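Long-range contact in soluble lytic murein transglycosylase (Pseudomonas aeruginosa, PDB 5OHU), which cleaves the glycan strands of peptidoglycan, both from their ends and internally, as a lytic transglycosylase of the Slt family: residues P63-K75 with L92-L105. Numbering follows the deposited sequence.
Sequences PYLAYDELTHRLK and LPQIGWLKLRWLRL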
# COMPACT_ATOMS: atom_id res chain seq x y z
N PRO A 63 -19.59 17.94 -19.02
CA PRO A 63 -19.01 18.62 -17.87
C PRO A 63 -17.50 18.77 -17.94
O PRO A 63 -16.96 19.66 -17.27
CB PRO A 63 -19.43 17.74 -16.69
CG PRO A 63 -20.69 17.13 -17.13
CD PRO A 63 -20.54 16.89 -18.60
N TYR A 64 -16.80 17.95 -18.73
CA TYR A 64 -15.35 18.10 -18.87
C TYR A 64 -15.00 19.37 -19.65
O TYR A 64 -14.03 20.06 -19.31
CB TYR A 64 -14.75 16.86 -19.54
CG TYR A 64 -14.45 15.74 -18.55
CD1 TYR A 64 -15.48 15.08 -17.91
CD2 TYR A 64 -13.15 15.36 -18.28
CE1 TYR A 64 -15.22 14.07 -17.01
CE2 TYR A 64 -12.87 14.34 -17.37
CZ TYR A 64 -13.92 13.70 -16.74
OH TYR A 64 -13.70 12.69 -15.84
N LEU A 65 -15.76 19.70 -20.69
CA LEU A 65 -15.50 20.94 -21.41
C LEU A 65 -15.86 22.15 -20.55
O LEU A 65 -15.08 23.11 -20.45
CB LEU A 65 -16.27 20.98 -22.72
CG LEU A 65 -15.95 19.84 -23.69
CD1 LEU A 65 -16.73 20.02 -25.00
CD2 LEU A 65 -14.45 19.75 -23.96
N ALA A 66 -17.05 22.12 -19.94
CA ALA A 66 -17.40 23.12 -18.94
C ALA A 66 -16.29 23.30 -17.92
O ALA A 66 -15.94 24.43 -17.56
CB ALA A 66 -18.70 22.71 -18.25
N TYR A 67 -15.71 22.19 -17.45
CA TYR A 67 -14.67 22.28 -16.44
C TYR A 67 -13.44 23.01 -16.98
O TYR A 67 -12.87 23.86 -16.29
CB TYR A 67 -14.29 20.88 -15.97
CG TYR A 67 -13.16 20.85 -14.98
CD1 TYR A 67 -11.84 20.85 -15.40
CD2 TYR A 67 -13.42 20.81 -13.62
CE1 TYR A 67 -10.80 20.81 -14.49
CE2 TYR A 67 -12.39 20.78 -12.71
CZ TYR A 67 -11.08 20.78 -13.15
OH TYR A 67 -10.05 20.74 -12.23
N ASP A 68 -13.01 22.67 -18.19
CA ASP A 68 -11.83 23.32 -18.74
C ASP A 68 -12.09 24.81 -18.96
O ASP A 68 -11.25 25.66 -18.62
CB ASP A 68 -11.41 22.66 -20.05
CG ASP A 68 -11.08 21.19 -19.88
OD1 ASP A 68 -10.55 20.80 -18.82
OD2 ASP A 68 -11.36 20.42 -20.82
N GLU A 69 -13.25 25.14 -19.50
CA GLU A 69 -13.55 26.53 -19.80
C GLU A 69 -13.62 27.37 -18.53
O GLU A 69 -13.05 28.46 -18.46
CB GLU A 69 -14.86 26.61 -20.58
CG GLU A 69 -15.00 27.85 -21.44
CD GLU A 69 -15.55 29.03 -20.67
OE1 GLU A 69 -16.14 28.81 -19.59
OE2 GLU A 69 -15.39 30.17 -21.15
N LEU A 70 -14.28 26.85 -17.49
CA LEU A 70 -14.35 27.58 -16.24
C LEU A 70 -12.97 27.74 -15.61
O LEU A 70 -12.64 28.81 -15.08
CB LEU A 70 -15.30 26.87 -15.27
CG LEU A 70 -15.56 27.61 -13.96
CD1 LEU A 70 -16.18 28.98 -14.27
CD2 LEU A 70 -16.46 26.80 -13.04
N THR A 71 -12.14 26.70 -15.68
CA THR A 71 -10.83 26.76 -15.06
C THR A 71 -9.97 27.83 -15.72
O THR A 71 -9.26 28.59 -15.04
CB THR A 71 -10.18 25.38 -15.13
OG1 THR A 71 -10.93 24.48 -14.31
CG2 THR A 71 -8.72 25.41 -14.62
N HIS A 72 -10.07 27.95 -17.04
CA HIS A 72 -9.25 28.93 -17.76
C HIS A 72 -9.56 30.36 -17.31
O HIS A 72 -8.64 31.17 -17.17
CB HIS A 72 -9.45 28.79 -19.27
CG HIS A 72 -8.66 29.80 -20.04
ND1 HIS A 72 -7.29 29.89 -19.96
CD2 HIS A 72 -9.06 30.79 -20.88
CE1 HIS A 72 -6.87 30.88 -20.73
NE2 HIS A 72 -7.92 31.44 -21.30
N ARG A 73 -10.83 30.71 -17.11
CA ARG A 73 -11.19 32.06 -16.72
C ARG A 73 -11.60 32.14 -15.26
O ARG A 73 -12.39 33.02 -14.87
CB ARG A 73 -12.28 32.63 -17.62
CG ARG A 73 -13.50 31.79 -17.73
CD ARG A 73 -14.56 32.54 -18.53
NE ARG A 73 -15.75 31.71 -18.66
CZ ARG A 73 -16.70 31.61 -17.74
NH1 ARG A 73 -16.61 32.31 -16.62
NH2 ARG A 73 -17.74 30.81 -17.95
N LEU A 74 -11.05 31.26 -14.43
CA LEU A 74 -11.52 31.15 -13.06
C LEU A 74 -11.27 32.43 -12.27
O LEU A 74 -12.06 32.79 -11.39
CB LEU A 74 -10.87 29.94 -12.41
CG LEU A 74 -11.17 29.72 -10.93
CD1 LEU A 74 -12.59 29.19 -10.84
CD2 LEU A 74 -10.21 28.70 -10.38
N LYS A 75 -10.17 33.15 -12.58
CA LYS A 75 -9.88 34.39 -11.87
C LYS A 75 -10.91 35.48 -12.15
O LYS A 75 -11.01 36.44 -11.39
CB LYS A 75 -8.46 34.87 -12.21
CG LYS A 75 -7.99 36.06 -11.36
CD LYS A 75 -6.49 36.28 -11.36
CE LYS A 75 -6.16 37.69 -10.87
NZ LYS A 75 -4.75 38.07 -11.15
N LEU A 92 -17.36 15.05 -10.53
CA LEU A 92 -16.21 14.94 -11.42
C LEU A 92 -14.98 14.51 -10.62
O LEU A 92 -14.75 15.02 -9.51
CB LEU A 92 -15.94 16.26 -12.13
CG LEU A 92 -16.96 16.66 -13.20
CD1 LEU A 92 -16.52 17.93 -13.92
CD2 LEU A 92 -17.17 15.52 -14.17
N PRO A 93 -14.19 13.57 -11.15
CA PRO A 93 -12.99 13.13 -10.40
C PRO A 93 -12.05 14.27 -10.08
O PRO A 93 -11.40 14.25 -9.03
CB PRO A 93 -12.33 12.12 -11.35
CG PRO A 93 -13.44 11.68 -12.29
CD PRO A 93 -14.32 12.91 -12.46
N GLN A 94 -11.95 15.27 -10.96
CA GLN A 94 -10.98 16.34 -10.82
C GLN A 94 -11.53 17.57 -10.10
O GLN A 94 -10.83 18.59 -10.03
CB GLN A 94 -10.44 16.74 -12.20
CG GLN A 94 -11.43 17.46 -13.08
CD GLN A 94 -12.31 16.51 -13.89
OE1 GLN A 94 -12.58 15.38 -13.48
NE2 GLN A 94 -12.74 16.97 -15.06
N ILE A 95 -12.75 17.51 -9.57
CA ILE A 95 -13.38 18.69 -8.99
C ILE A 95 -12.58 19.25 -7.83
O ILE A 95 -12.67 20.44 -7.52
CB ILE A 95 -14.84 18.38 -8.57
CG1 ILE A 95 -15.65 19.66 -8.56
CG2 ILE A 95 -14.89 17.77 -7.18
CD1 ILE A 95 -15.78 20.29 -9.92
N GLY A 96 -11.77 18.42 -7.16
CA GLY A 96 -10.94 18.93 -6.08
C GLY A 96 -9.89 19.93 -6.53
O GLY A 96 -9.56 20.87 -5.80
N TRP A 97 -9.34 19.75 -7.73
CA TRP A 97 -8.38 20.73 -8.25
C TRP A 97 -9.06 22.07 -8.47
O TRP A 97 -8.48 23.12 -8.17
CB TRP A 97 -7.74 20.22 -9.55
CG TRP A 97 -6.96 18.97 -9.32
CD1 TRP A 97 -7.29 17.72 -9.74
CD2 TRP A 97 -5.75 18.84 -8.56
NE1 TRP A 97 -6.34 16.81 -9.32
CE2 TRP A 97 -5.39 17.48 -8.59
CE3 TRP A 97 -4.93 19.74 -7.88
CZ2 TRP A 97 -4.24 16.99 -7.96
CZ3 TRP A 97 -3.78 19.26 -7.25
CH2 TRP A 97 -3.46 17.89 -7.29
N LEU A 98 -10.29 22.05 -8.98
CA LEU A 98 -11.04 23.29 -9.12
C LEU A 98 -11.27 23.95 -7.77
O LEU A 98 -11.19 25.18 -7.65
CB LEU A 98 -12.36 23.02 -9.84
CG LEU A 98 -13.36 24.19 -9.92
CD1 LEU A 98 -12.73 25.44 -10.51
CD2 LEU A 98 -14.62 23.80 -10.69
N LYS A 99 -11.56 23.16 -6.73
CA LYS A 99 -11.82 23.78 -5.43
C LYS A 99 -10.54 24.36 -4.85
O LYS A 99 -10.55 25.44 -4.26
CB LYS A 99 -12.43 22.79 -4.45
CG LYS A 99 -13.80 22.25 -4.88
CD LYS A 99 -14.46 21.44 -3.74
CE LYS A 99 -14.84 22.34 -2.55
NZ LYS A 99 -15.69 21.65 -1.51
N LEU A 100 -9.42 23.63 -5.01
CA LEU A 100 -8.14 24.14 -4.56
C LEU A 100 -7.85 25.51 -5.16
O LEU A 100 -7.56 26.48 -4.45
CB LEU A 100 -7.03 23.15 -4.92
CG LEU A 100 -5.61 23.62 -4.66
CD1 LEU A 100 -5.39 23.83 -3.19
CD2 LEU A 100 -4.61 22.61 -5.24
N ARG A 101 -7.95 25.61 -6.49
CA ARG A 101 -7.65 26.85 -7.19
C ARG A 101 -8.60 27.97 -6.79
O ARG A 101 -8.18 29.10 -6.52
CB ARG A 101 -7.73 26.61 -8.68
CG ARG A 101 -6.47 26.09 -9.23
CD ARG A 101 -6.73 25.31 -10.46
NE ARG A 101 -5.51 24.60 -10.81
CZ ARG A 101 -5.42 23.71 -11.78
NH1 ARG A 101 -6.50 23.41 -12.48
NH2 ARG A 101 -4.26 23.11 -12.01
N TRP A 102 -9.90 27.68 -6.75
CA TRP A 102 -10.86 28.71 -6.37
C TRP A 102 -10.67 29.16 -4.92
O TRP A 102 -10.60 30.36 -4.64
CB TRP A 102 -12.27 28.19 -6.60
CG TRP A 102 -13.29 29.22 -6.44
CD1 TRP A 102 -13.31 30.45 -7.01
CD2 TRP A 102 -14.48 29.12 -5.65
NE1 TRP A 102 -14.43 31.13 -6.62
CE2 TRP A 102 -15.17 30.33 -5.79
CE3 TRP A 102 -15.02 28.12 -4.84
CZ2 TRP A 102 -16.38 30.57 -5.15
CZ3 TRP A 102 -16.21 28.35 -4.21
CH2 TRP A 102 -16.89 29.57 -4.37
N LEU A 103 -10.58 28.21 -3.98
CA LEU A 103 -10.41 28.57 -2.57
C LEU A 103 -9.15 29.41 -2.36
O LEU A 103 -9.13 30.32 -1.53
CB LEU A 103 -10.39 27.32 -1.68
CG LEU A 103 -11.71 26.62 -1.28
CD1 LEU A 103 -12.39 27.30 -0.12
CD2 LEU A 103 -12.70 26.63 -2.43
N ARG A 104 -8.10 29.11 -3.12
CA ARG A 104 -6.90 29.95 -3.12
C ARG A 104 -7.23 31.39 -3.52
O ARG A 104 -6.88 32.35 -2.81
CB ARG A 104 -5.88 29.31 -4.07
CG ARG A 104 -4.47 29.77 -3.99
CD ARG A 104 -3.69 29.15 -5.15
NE ARG A 104 -3.20 27.80 -4.89
CZ ARG A 104 -3.13 26.84 -5.81
NH1 ARG A 104 -3.54 27.07 -7.05
NH2 ARG A 104 -2.65 25.64 -5.49
N LEU A 105 -7.93 31.56 -4.65
CA LEU A 105 -8.41 32.89 -5.02
C LEU A 105 -9.23 33.53 -3.90
O LEU A 105 -9.02 34.70 -3.55
CB LEU A 105 -9.22 32.81 -6.31
CG LEU A 105 -8.42 32.49 -7.58
CD1 LEU A 105 -9.36 32.40 -8.77
CD2 LEU A 105 -7.32 33.52 -7.83
O HOH W 1 -9.34 23.38 -12.03
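Tyr67 reaches from helix 63-72 across to the start of helix 95-105 and lays one ring face on Gln94. A chi1 of 177° swings the ring across the gap, and Gln94 CG sits 3.6 Å from its centroid, 21° off the normal, a CH-pi contact. Gln94 takes the N-cap position; its chain, bent at chi2, carries the amide on to Tyr64, where NE2 lies over a ring face, 3.5 Å from Tyr64 CE2. The Gln94 side chain thus lies between the two rings, its CG on Tyr67 and its amide on Tyr64. Tyr64 OH touches CD and CG of Pro93, the two side chains crossing at about a right angle, and is hydrogen-bonded to Glu428, while Leu92 CD2 packs 3.7 Å from Tyr64 CE1.

The phenol end of Tyr67 meets a water at 2.7 Å from OH. That water donates to Thr71 OG1 and accepts from Arg101 NH1, the latter at 2.9 Å, linking three side chains across the two helices. Thr71 OG1 in turn bonds to Tyr67 O, which also accepts from Thr71 N on the other face of its plane.

Farther along, Leu74 takes over the packing. Its CD1 lies 3.8 Å from Leu98 CD1 and also approaches the Trp102 ring, its CD2 rests against Arg101 CB, and its CG faces Leu105 CD1, 3.9 Å away. The short helix axes, 11.1 Å apart, run parallel within 18°; helix 79-88 lies between them in sequence and touches both, through Ala66, Ile95 and Trp102. Carbon contacts outnumber polar ones between the two segments, and the water gives Tyr67 OH, Thr71 OG1 and Arg101 NH1 a shared polar partner, which would ease their placement beside the apolar Leu74 and Leu98.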